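Solute-binding protein (Thermoactinomyces vulgaris, PDB 2ZYN) binds cyclodextrin outside the cell and, as a membrane-attached lipoprotein, probably delivers it to a transporter for uptake. Local coordinates at residues L33-K38 and F313-E318; T79-R84 and G280-Y285; I97-S102 and Y122-A127. All coordinates share one frame; numbering follows the deposited sequence.

Contact 1 (L33-K38 and F313-E318); sequences LNNTKK and FKETGE
Two helices meet here through the carboxylate of Glu315, which reaches from the last turn of helix 306-316 to Asn34, Asn35 and Lys38 on helix 31-47. The geometry is clearest at OE1: Asn34 ND2 lies 2.7 Å from Glu315 OE1, with an N-H...O angle of 164°. The donor meets the syn lone pair, and the acceptor lies almost in the amide plane, although amide and carboxylate planes are 67° apart. Glu315 can span the gap because CG lies opposite its backbone N (chi1 -176°) and the chain stays extended beyond it. OE2 faces Asn35 ND2 at 2.9 Å and Lys38 NZ in a salt bridge whose hydrogen bond is weak, but OE2 is crowded in the model, so both bonds are less certain. Beside this group, Asn35 CB packs 4.0 Å from Thr316 CG2. Thr316 OG1 accepts from Glu318 N at 3.2 Å, an ST turn where the helix gives way to positive-phi Gly317, and also bonds to Arg312 O. Beyond the interface, Leu33 and Thr36 rest on Val53 of strand 50-55, while Phe313 packs on Met330 and Ile331 of helix 329-332.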
loop_
_atom_site.group_PDB
_atom_site.type_symbol
_atom_site.label_atom_id
_atom_site.label_comp_id
_atom_site.label_asym_id
_atom_site.label_seq_id
_atom_site.Cartn_x
_atom_site.Cartn_y
_atom_site.Cartn_z
ATOM N N LEU A 33 1.053 7.576 13.582
ATOM C CA LEU A 33 1.919 8.633 14.084
ATOM C C LEU A 33 2.183 8.447 15.575
ATOM O O LEU A 33 3.331 8.502 16.014
ATOM C CB LEU A 33 1.313 10.014 13.811
ATOM C CG LEU A 33 2.118 11.245 14.242
ATOM C CD1 LEU A 33 3.469 11.327 13.536
ATOM C CD2 LEU A 33 1.308 12.504 13.987
ATOM N N ASN A 34 1.122 8.212 16.346
ATOM C CA ASN A 34 1.263 8.075 17.793
ATOM C C ASN A 34 2.119 6.880 18.197
ATOM O O ASN A 34 2.960 6.998 19.089
ATOM C CB ASN A 34 -0.098 8.008 18.486
ATOM C CG ASN A 34 0.024 8.038 20.003
ATOM O OD1 ASN A 34 0.374 9.061 20.592
ATOM N ND2 ASN A 34 -0.253 6.910 20.637
ATOM N N ASN A 35 1.908 5.739 17.541
ATOM C CA ASN A 35 2.647 4.529 17.890
ATOM C C ASN A 35 4.151 4.689 17.697
ATOM O O ASN A 35 4.943 4.194 18.496
ATOM C CB ASN A 35 2.144 3.316 17.109
ATOM C CG ASN A 35 2.764 2.028 17.594
ATOM O OD1 ASN A 35 3.763 1.572 17.046
ATOM N ND2 ASN A 35 2.195 1.453 18.648
ATOM N N THR A 36 4.537 5.383 16.635
ATOM C CA THR A 36 5.950 5.655 16.382
ATOM C C THR A 36 6.493 6.694 17.368
ATOM O O THR A 36 7.617 6.558 17.857
ATOM C CB THR A 36 6.185 6.039 14.906
ATOM O OG1 THR A 36 5.733 4.963 14.075
ATOM C CG2 THR A 36 7.663 6.289 14.626
ATOM N N LYS A 37 5.685 7.702 17.688
ATOM C CA LYS A 37 6.021 8.648 18.754
ATOM C C LYS A 37 6.264 7.923 20.084
ATOM O O LYS A 37 7.212 8.251 20.808
ATOM C CB LYS A 37 4.929 9.714 18.913
ATOM C CG LYS A 37 4.975 10.801 17.850
ATOM C CD LYS A 37 3.944 11.892 18.111
ATOM C CE LYS A 37 3.954 12.951 17.020
ATOM N NZ LYS A 37 5.228 13.720 16.945
ATOM N N LYS A 38 5.413 6.935 20.380
ATOM C CA LYS A 38 5.537 6.087 21.569
ATOM C C LYS A 38 6.908 5.437 21.637
ATOM O O LYS A 38 7.631 5.581 22.623
ATOM C CB LYS A 38 4.519 4.941 21.540
ATOM C CG LYS A 38 3.075 5.271 21.842
ATOM C CD LYS A 38 2.294 3.955 21.895
ATOM C CE LYS A 38 0.815 4.167 22.145
ATOM N NZ LYS A 38 0.082 2.869 22.254
ATOM N N PHE A 313 0.774 -3.323 15.967
ATOM C CA PHE A 313 -0.427 -3.978 15.463
ATOM C C PHE A 313 -1.648 -3.614 16.303
ATOM O O PHE A 313 -2.704 -3.285 15.759
ATOM C CB PHE A 313 -0.279 -5.498 15.389
ATOM C CG PHE A 313 -1.589 -6.207 15.182
ATOM C CD1 PHE A 313 -2.190 -6.234 13.924
ATOM C CD2 PHE A 313 -2.245 -6.812 16.253
ATOM C CE1 PHE A 313 -3.415 -6.865 13.732
ATOM C CE2 PHE A 313 -3.467 -7.445 16.071
ATOM C CZ PHE A 313 -4.053 -7.474 14.813
ATOM N N LYS A 314 -1.503 -3.676 17.625
ATOM C CA LYS A 314 -2.625 -3.387 18.525
ATOM C C LYS A 314 -3.193 -1.990 18.310
ATOM O O LYS A 314 -4.412 -1.802 18.288
ATOM C CB LYS A 314 -2.225 -3.570 19.990
ATOM C CG LYS A 314 -1.988 -5.009 20.392
ATOM C CD LYS A 314 -1.567 -5.086 21.850
ATOM C CE LYS A 314 -0.677 -6.289 22.105
ATOM N NZ LYS A 314 -0.156 -6.266 23.496
ATOM N N GLU A 315 -2.307 -1.017 18.120
ATOM C CA GLU A 315 -2.735 0.368 17.979
ATOM C C GLU A 315 -3.170 0.740 16.559
ATOM O O GLU A 315 -4.208 1.383 16.377
ATOM C CB GLU A 315 -1.646 1.318 18.470
ATOM C CG GLU A 315 -2.054 2.778 18.444
ATOM C CD GLU A 315 -1.090 3.668 19.187
ATOM O OE1 GLU A 315 -1.426 4.851 19.399
ATOM O OE2 GLU A 315 0.001 3.185 19.563
ATOM N N THR A 316 -2.375 0.339 15.567
ATOM C CA THR A 316 -2.577 0.771 14.175
ATOM C C THR A 316 -3.426 -0.191 13.341
ATOM O O THR A 316 -3.982 0.201 12.307
ATOM C CB THR A 316 -1.232 0.975 13.436
ATOM O OG1 THR A 316 -0.661 -0.301 13.127
ATOM C CG2 THR A 316 -0.251 1.779 14.281
ATOM N N GLY A 317 -3.500 -1.449 13.774
ATOM C CA GLY A 317 -4.233 -2.478 13.044
ATOM C C GLY A 317 -3.474 -3.068 11.865
ATOM O O GLY A 317 -3.989 -3.948 11.172
ATOM N N GLU A 318 -2.249 -2.588 11.646
ATOM C CA GLU A 318 -1.420 -3.028 10.523
ATOM C C GLU A 318 -0.628 -4.276 10.880
ATOM O O GLU A 318 0.020 -4.337 11.929
ATOM C CB GLU A 318 -0.478 -1.908 10.061
ATOM C CG GLU A 318 -1.193 -0.636 9.638
ATOM C CD GLU A 318 -0.374 0.225 8.693
ATOM O OE1 GLU A 318 0.740 0.655 9.063
ATOM O OE2 GLU A 318 -0.863 0.482 7.574
#

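Contact 2 (T79-R84 and G280-Y285); sequences TWPHDR and GVKGWY. With GLC (alpha-D-glucopyranose), chain B; GLC (alpha-D-glucopyranose), chain C; GLC (alpha-D-glucopyranose), chain D.
Two hydroxyls, of Thr79 and Tyr285, bridge strands 79-81 and 280-285, whose own antiparallel pairing is loose and whose axes approach to 5.2 Å. Thr79 OG1 donates to Gly283 O at 2.8 Å, from above the carbonyl plane; OG1 stands opposite the backbone N (chi1 -174°), directing it there. Tyr285 OH donates to Trp80 O at 2.7 Å, with a C=O...O angle of 163°, nearly end-on to the carbonyl. The same tyrosine turns the edge of its ring to the face of Trp80: the five-membered ring and the phenol ring have centroids 4.8 Å apart and planes at 55°, a tilted edge-to-face pair. A weak bond from His82 N to Val281 O, 2.9 Å, follows where the chain turns away.

That turn presents Asp83 and Arg84 to the bound sugar: Asp83 OD2 takes O3 of the chain B glucose at 2.7 Å and OD1 takes its O2 at a very short 2.5 Å, while Arg84 NH1 donates to O2 of the chain C glucose at 2.8 Å. Strand 278-286 has strand 120-129 as its other antiparallel neighbour. Thr79 and Trp80 touch helix 61-68, Trp284 reaches strand 20-25, and His82 and Val281 pack on helix 109-114.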
loop_
_atom_site.group_PDB
_atom_site.type_symbol
_atom_site.label_atom_id
_atom_site.label_comp_id
_atom_site.label_asym_id
_atom_site.label_seq_id
_atom_site.Cartn_x
_atom_site.Cartn_y
_atom_site.Cartn_z
ATOM N N THR A 79 9.657 6.298 5.534
ATOM C CA THR A 79 8.816 5.141 5.220
ATOM C C THR A 79 7.911 5.366 4.007
ATOM O O THR A 79 7.343 6.442 3.833
ATOM C CB THR A 79 7.972 4.701 6.456
ATOM O OG1 THR A 79 7.265 3.490 6.155
ATOM C CG2 THR A 79 6.988 5.804 6.890
ATOM N N TRP A 80 7.807 4.333 3.176
ATOM C CA TRP A 80 6.841 4.272 2.073
ATOM C C TRP A 80 6.708 2.840 1.561
ATOM O O TRP A 80 7.605 2.020 1.794
ATOM C CB TRP A 80 7.186 5.246 0.932
ATOM C CG TRP A 80 8.568 5.136 0.363
ATOM C CD1 TRP A 80 9.034 4.180 -0.494
ATOM C CD2 TRP A 80 9.653 6.042 0.584
ATOM N NE1 TRP A 80 10.349 4.431 -0.811
ATOM C CE2 TRP A 80 10.753 5.567 -0.163
ATOM C CE3 TRP A 80 9.804 7.208 1.347
ATOM C CZ2 TRP A 80 11.995 6.215 -0.168
ATOM C CZ3 TRP A 80 11.039 7.855 1.343
ATOM C CH2 TRP A 80 12.117 7.357 0.582
ATOM N N PRO A 81 5.586 2.524 0.879
ATOM C CA PRO A 81 5.432 1.174 0.323
ATOM C C PRO A 81 6.559 0.811 -0.651
ATOM O O PRO A 81 7.081 1.674 -1.351
ATOM C CB PRO A 81 4.086 1.235 -0.402
ATOM C CG PRO A 81 3.354 2.367 0.233
ATOM C CD PRO A 81 4.406 3.366 0.596
ATOM N N HIS A 82 6.908 -0.471 -0.684
ATOM C CA HIS A 82 8.119 -0.954 -1.344
ATOM C C HIS A 82 8.163 -0.799 -2.866
ATOM O O HIS A 82 9.226 -0.977 -3.459
ATOM C CB HIS A 82 8.308 -2.431 -1.015
ATOM C CG HIS A 82 7.314 -3.312 -1.698
ATOM N ND1 HIS A 82 7.590 -3.975 -2.875
ATOM C CD2 HIS A 82 6.027 -3.602 -1.397
ATOM C CE1 HIS A 82 6.524 -4.653 -3.256
ATOM N NE2 HIS A 82 5.562 -4.445 -2.374
ATOM N N ASP A 83 7.028 -0.506 -3.505
ATOM C CA ASP A 83 6.986 -0.446 -4.974
ATOM C C ASP A 83 7.994 0.542 -5.554
ATOM O O ASP A 83 8.545 0.314 -6.630
ATOM C CB ASP A 83 5.579 -0.135 -5.502
ATOM C CG ASP A 83 4.983 1.114 -4.893
ATOM O OD1 ASP A 83 4.680 1.094 -3.683
ATOM O OD2 ASP A 83 4.776 2.108 -5.623
ATOM N N ARG A 84 8.244 1.627 -4.832
ATOM C CA ARG A 84 9.153 2.659 -5.317
ATOM C C ARG A 84 10.568 2.548 -4.739
ATOM O O ARG A 84 11.320 3.516 -4.751
ATOM C CB ARG A 84 8.565 4.047 -5.062
ATOM C CG ARG A 84 7.329 4.364 -5.891
ATOM C CD ARG A 84 6.793 5.748 -5.575
ATOM N NE ARG A 84 7.738 6.800 -5.951
ATOM C CZ ARG A 84 7.625 8.079 -5.609
ATOM N NH1 ARG A 84 6.607 8.496 -4.863
ATOM N NH2 ARG A 84 8.545 8.950 -6.008
ATOM N N GLY A 280 1.539 -5.155 -0.501
ATOM C CA GLY A 280 2.418 -4.038 -0.169
ATOM C C GLY A 280 3.190 -4.289 1.111
ATOM O O GLY A 280 2.648 -4.823 2.078
ATOM N N VAL A 281 4.466 -3.920 1.106
ATOM C CA VAL A 281 5.288 -3.949 2.308
ATOM C C VAL A 281 5.739 -2.535 2.644
ATOM O O VAL A 281 6.316 -1.838 1.805
ATOM C CB VAL A 281 6.503 -4.908 2.181
ATOM C CG1 VAL A 281 7.271 -4.966 3.497
ATOM C CG2 VAL A 281 6.027 -6.312 1.798
ATOM N N LYS A 282 5.448 -2.113 3.872
ATOM C CA LYS A 282 5.911 -0.825 4.378
ATOM C C LYS A 282 7.045 -1.048 5.366
ATOM O O LYS A 282 6.891 -1.769 6.353
ATOM C CB LYS A 282 4.759 -0.033 5.008
ATOM C CG LYS A 282 3.748 0.460 3.974
ATOM C CD LYS A 282 2.689 1.396 4.546
ATOM C CE LYS A 282 1.613 0.633 5.283
ATOM N NZ LYS A 282 0.289 1.310 5.196
ATOM N N GLY A 283 8.196 -0.460 5.072
ATOM C CA GLY A 283 9.351 -0.582 5.946
ATOM C C GLY A 283 9.895 0.758 6.387
ATOM O O GLY A 283 9.468 1.809 5.890
ATOM N N TRP A 284 10.812 0.718 7.348
ATOM C CA TRP A 284 11.642 1.871 7.653
ATOM C C TRP A 284 12.842 1.811 6.726
ATOM O O TRP A 284 13.442 0.750 6.545
ATOM C CB TRP A 284 12.115 1.862 9.107
ATOM C CG TRP A 284 11.056 2.181 10.127
ATOM C CD1 TRP A 284 10.614 1.362 11.122
ATOM C CD2 TRP A 284 10.316 3.401 10.252
ATOM N NE1 TRP A 284 9.646 1.996 11.868
ATOM C CE2 TRP A 284 9.444 3.250 11.353
ATOM C CE3 TRP A 284 10.304 4.611 9.538
ATOM C CZ2 TRP A 284 8.567 4.258 11.757
ATOM C CZ3 TRP A 284 9.432 5.614 9.946
ATOM C CH2 TRP A 284 8.576 5.428 11.046
ATOM N N TYR A 285 13.183 2.943 6.125
ATOM C CA TYR A 285 14.377 3.020 5.293
ATOM C C TYR A 285 15.343 4.015 5.901
ATOM O O TYR A 285 14.948 4.862 6.707
ATOM C CB TYR A 285 14.031 3.417 3.856
ATOM C CG TYR A 285 12.904 2.611 3.241
ATOM C CD1 TYR A 285 12.953 1.216 3.207
ATOM C CD2 TYR A 285 11.789 3.245 2.697
ATOM C CE1 TYR A 285 11.918 0.470 2.649
ATOM C CE2 TYR A 285 10.749 2.510 2.134
ATOM C CZ TYR A 285 10.819 1.126 2.114
ATOM O OH TYR A 285 9.788 0.399 1.561
HETATM C C1 GLC B . 0.215 2.444 -4.045
HETATM C C2 GLC B . 1.726 2.544 -4.176
HETATM C C3 GLC B . 2.161 4.008 -4.298
HETATM C C4 GLC B . 1.393 4.758 -5.440
HETATM C C5 GLC B . -0.128 4.533 -5.321
HETATM C C6 GLC B . -0.908 5.016 -6.523
HETATM O O2 GLC B . 2.395 1.910 -3.099
HETATM O O3 GLC B . 3.541 4.189 -4.434
HETATM O O4 GLC B . 1.645 6.128 -5.278
HETATM O O5 GLC B . -0.433 3.123 -5.136
HETATM O O6 GLC B . -2.274 5.132 -6.189
HETATM C C1 GLC C . 2.502 6.681 -6.308
HETATM C C2 GLC C . 3.392 7.710 -5.657
HETATM C C3 GLC C . 2.568 8.873 -5.111
HETATM C C4 GLC C . 1.595 9.508 -6.168
HETATM C C5 GLC C . 0.802 8.383 -6.897
HETATM C C6 GLC C . 0.029 8.818 -8.152
HETATM O O2 GLC C . 4.214 7.151 -4.628
HETATM O O3 GLC C . 3.326 9.875 -4.500
HETATM O O4 GLC C . 0.683 10.275 -5.380
HETATM O O5 GLC C . 1.657 7.286 -7.311
HETATM O O6 GLC C . 0.970 9.435 -9.061
HETATM C C1 GLC D . -2.580 2.204 0.568
HETATM C C2 GLC D . -1.231 1.456 0.476
HETATM C C3 GLC D . -0.292 2.013 -0.669
HETATM C C4 GLC D . -1.044 2.398 -1.963
HETATM C C5 GLC D . -2.273 3.284 -1.657
HETATM C C6 GLC D . -3.066 3.646 -2.921
HETATM O O2 GLC D . -0.524 1.497 1.728
HETATM O O3 GLC D . 0.653 1.028 -1.051
HETATM O O4 GLC D . -0.170 3.106 -2.840
HETATM O O5 GLC D . -3.158 2.635 -0.722
HETATM O O6 GLC D . -3.853 4.778 -2.647
#

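Contact 3 (I97-S102 and Y122-A127); sequences IQVDNS and YGLPKA
Ile97 and Leu124 meet at the ends of their side chains, the two chains inclined to each other, with Ile97 CD1 and Leu124 CD1 3.7 Å apart. They join the run leading into helix 101-104 to strand 120-129 of the mixed sheet, with helix 293-303 alongside. The CB of Ile97 points toward the opposing segment. Its CG1 branch sits between the backbone N and carbonyl carbon (chi1 60°) and carries CD1 forward over the main chain of Gly123, where CD1 lies 3.7 Å from Gly123 C. The other branch points elsewhere: Ile97 CG2 approaches Tyr122 O at 4.0 Å.

Leu124 starts out differently. Its CB leaves to the side of the contact, and the outer methyls then swing toward residues 97-99. The torsions fall outside the usual staggered positions (chi1 -99°, chi2 19°). CD1 makes the closer contact, with Ile97 CD1; Leu124 CD2 lies 4.3 Å from Val99 CG1, a looser approach. Val99 CG1 is also 4.0 Å from Ile97 CD1 on its own segment, so the alternating residues 97 and 99 present neighbouring methyls to the leucine.

Tyr122 is turned the other way. Its CB leads away from Ile97, although their CA atoms are 5.6 Å apart, and its ring packs against Pro96 and Leu85 and Val89 of helix 85-90. Met300 and Gln301 of helix 293-303 pack on Ile97 and Leu124 respectively, and Gln301 on Val99 as well.

Across the interface itself, the side chains offer only methyl and methylene groups. Backbone bonds run instead to residues outside both segments, Ile97 with Leu121 and Leu124 with Trp284. The contact between the segments is apolar, and its cohesion therefore comes from dispersion and the burial of 189 Å² of surface.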
loop_
_atom_site.group_PDB
_atom_site.type_symbol
_atom_site.label_atom_id
_atom_site.label_comp_id
_atom_site.label_asym_id
_atom_site.label_seq_id
_atom_site.Cartn_x
_atom_site.Cartn_y
_atom_site.Cartn_z
ATOM N N ILE A 97 21.180 -1.244 4.805
ATOM C CA ILE A 97 21.282 -1.233 6.263
ATOM C C ILE A 97 22.167 -2.356 6.806
ATOM O O ILE A 97 22.142 -3.488 6.309
ATOM C CB ILE A 97 19.887 -1.247 6.962
ATOM C CG1 ILE A 97 19.080 -2.496 6.577
ATOM C CG2 ILE A 97 19.110 0.030 6.635
ATOM C CD1 ILE A 97 17.880 -2.756 7.469
ATOM N N GLN A 98 22.948 -2.022 7.825
ATOM C CA GLN A 98 23.861 -2.972 8.447
ATOM C C GLN A 98 23.188 -3.608 9.655
ATOM O O GLN A 98 23.186 -3.038 10.750
ATOM C CB GLN A 98 25.158 -2.266 8.849
ATOM C CG GLN A 98 26.209 -3.168 9.483
ATOM C CD GLN A 98 27.478 -2.421 9.869
ATOM O OE1 GLN A 98 28.503 -3.037 10.169
ATOM N NE2 GLN A 98 27.417 -1.091 9.868
ATOM N N VAL A 99 22.604 -4.784 9.439
ATOM C CA VAL A 99 21.948 -5.539 10.508
ATOM C C VAL A 99 22.397 -7.002 10.524
ATOM O O VAL A 99 22.774 -7.559 9.486
ATOM C CB VAL A 99 20.393 -5.458 10.432
ATOM C CG1 VAL A 99 19.907 -4.034 10.678
ATOM C CG2 VAL A 99 19.862 -6.006 9.102
ATOM N N ASP A 100 22.348 -7.605 11.711
ATOM C CA ASP A 100 22.737 -9.000 11.923
ATOM C C ASP A 100 21.803 -9.983 11.227
ATOM O O ASP A 100 20.639 -9.672 10.963
ATOM C CB ASP A 100 22.767 -9.321 13.424
ATOM C CG ASP A 100 23.961 -8.714 14.139
ATOM O OD1 ASP A 100 24.076 -8.923 15.367
ATOM O OD2 ASP A 100 24.787 -8.036 13.488
ATOM N N ASN A 101 22.318 -11.180 10.952
ATOM C CA ASN A 101 21.521 -12.247 10.358
ATOM C C ASN A 101 20.317 -12.597 11.237
ATOM O O ASN A 101 19.237 -12.881 10.723
ATOM C CB ASN A 101 22.393 -13.484 10.102
ATOM C CG ASN A 101 21.679 -14.557 9.298
ATOM O OD1 ASN A 101 21.082 -14.280 8.256
ATOM N ND2 ASN A 101 21.755 -15.801 9.775
ATOM N N SER A 102 20.510 -12.553 12.557
ATOM C CA SER A 102 19.443 -12.850 13.523
ATOM C C SER A 102 18.298 -11.839 13.461
ATOM O O SER A 102 17.137 -12.191 13.687
ATOM C CB SER A 102 20.000 -12.948 14.949
ATOM O OG SER A 102 20.431 -11.686 15.435
ATOM N N TYR A 122 17.403 -2.786 2.201
ATOM C CA TYR A 122 17.232 -1.349 2.398
ATOM C C TYR A 122 16.333 -0.958 3.567
ATOM O O TYR A 122 16.208 0.225 3.888
ATOM C CB TYR A 122 16.772 -0.689 1.099
ATOM C CG TYR A 122 17.908 -0.543 0.119
ATOM C CD1 TYR A 122 18.183 -1.540 -0.817
ATOM C CD2 TYR A 122 18.735 0.577 0.154
ATOM C CE1 TYR A 122 19.244 -1.417 -1.704
ATOM C CE2 TYR A 122 19.791 0.713 -0.731
ATOM C CZ TYR A 122 20.042 -0.287 -1.655
ATOM O OH TYR A 122 21.098 -0.157 -2.528
ATOM N N GLY A 123 15.728 -1.947 4.217
ATOM C CA GLY A 123 14.876 -1.656 5.360
ATOM C C GLY A 123 14.448 -2.845 6.188
ATOM O O GLY A 123 14.685 -3.995 5.818
ATOM N N LEU A 124 13.811 -2.537 7.315
ATOM C CA LEU A 124 13.142 -3.521 8.159
ATOM C C LEU A 124 11.638 -3.253 8.082
ATOM O O LEU A 124 11.211 -2.100 8.175
ATOM C CB LEU A 124 13.649 -3.433 9.602
ATOM C CG LEU A 124 14.726 -4.407 10.126
ATOM C CD1 LEU A 124 15.539 -5.096 9.034
ATOM C CD2 LEU A 124 15.634 -3.745 11.159
ATOM N N PRO A 125 10.834 -4.311 7.881
ATOM C CA PRO A 125 9.400 -4.152 7.625
ATOM C C PRO A 125 8.572 -3.819 8.872
ATOM O O PRO A 125 8.891 -4.272 9.978
ATOM C CB PRO A 125 9.000 -5.512 7.050
ATOM C CG PRO A 125 9.962 -6.465 7.651
ATOM C CD PRO A 125 11.243 -5.730 7.868
ATOM N N LYS A 126 7.525 -3.018 8.666
ATOM C CA LYS A 126 6.581 -2.616 9.709
ATOM C C LYS A 126 5.218 -3.253 9.470
ATOM O O LYS A 126 4.499 -3.584 10.420
ATOM C CB LYS A 126 6.394 -1.098 9.699
ATOM C CG LYS A 126 7.675 -0.289 9.846
ATOM C CD LYS A 126 7.505 1.106 9.270
ATOM C CE LYS A 126 6.508 1.933 10.060
ATOM N NZ LYS A 126 6.422 3.302 9.487
ATOM N N ALA A 127 4.862 -3.394 8.194
ATOM C CA ALA A 127 3.531 -3.836 7.785
ATOM C C ALA A 127 3.541 -4.549 6.438
ATOM O O ALA A 127 4.267 -4.162 5.521
ATOM C CB ALA A 127 2.579 -2.646 7.726
#

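How the contacts relate
Contacts 2 and 3 share a sheet, with centres about 12 Å apart: Lys282 O lies 2.7 Å from Lys126 N and Lys282 N 2.9 Å from Ala127 O, probable hydrogen bonds at a classic beta bulge. The centres of contacts 1 and 2 are about 16 Å apart, and they join through Glu318 OE2 and Lys282 NZ, a 2.8 Å salt bridge, and through Thr36 CG2 packed 3.6 Å from Trp284 CZ2. Lys282 also hydrogen-bonds a glucose, which ties the ion pair to the sugar site. Contact 1 touches contact 3 at Glu318 CB and Ala127 CB, 3.9 Å apart. Along the chain, contact 3 lies inside the loop closed by contact 2, itself inside that of contact 1.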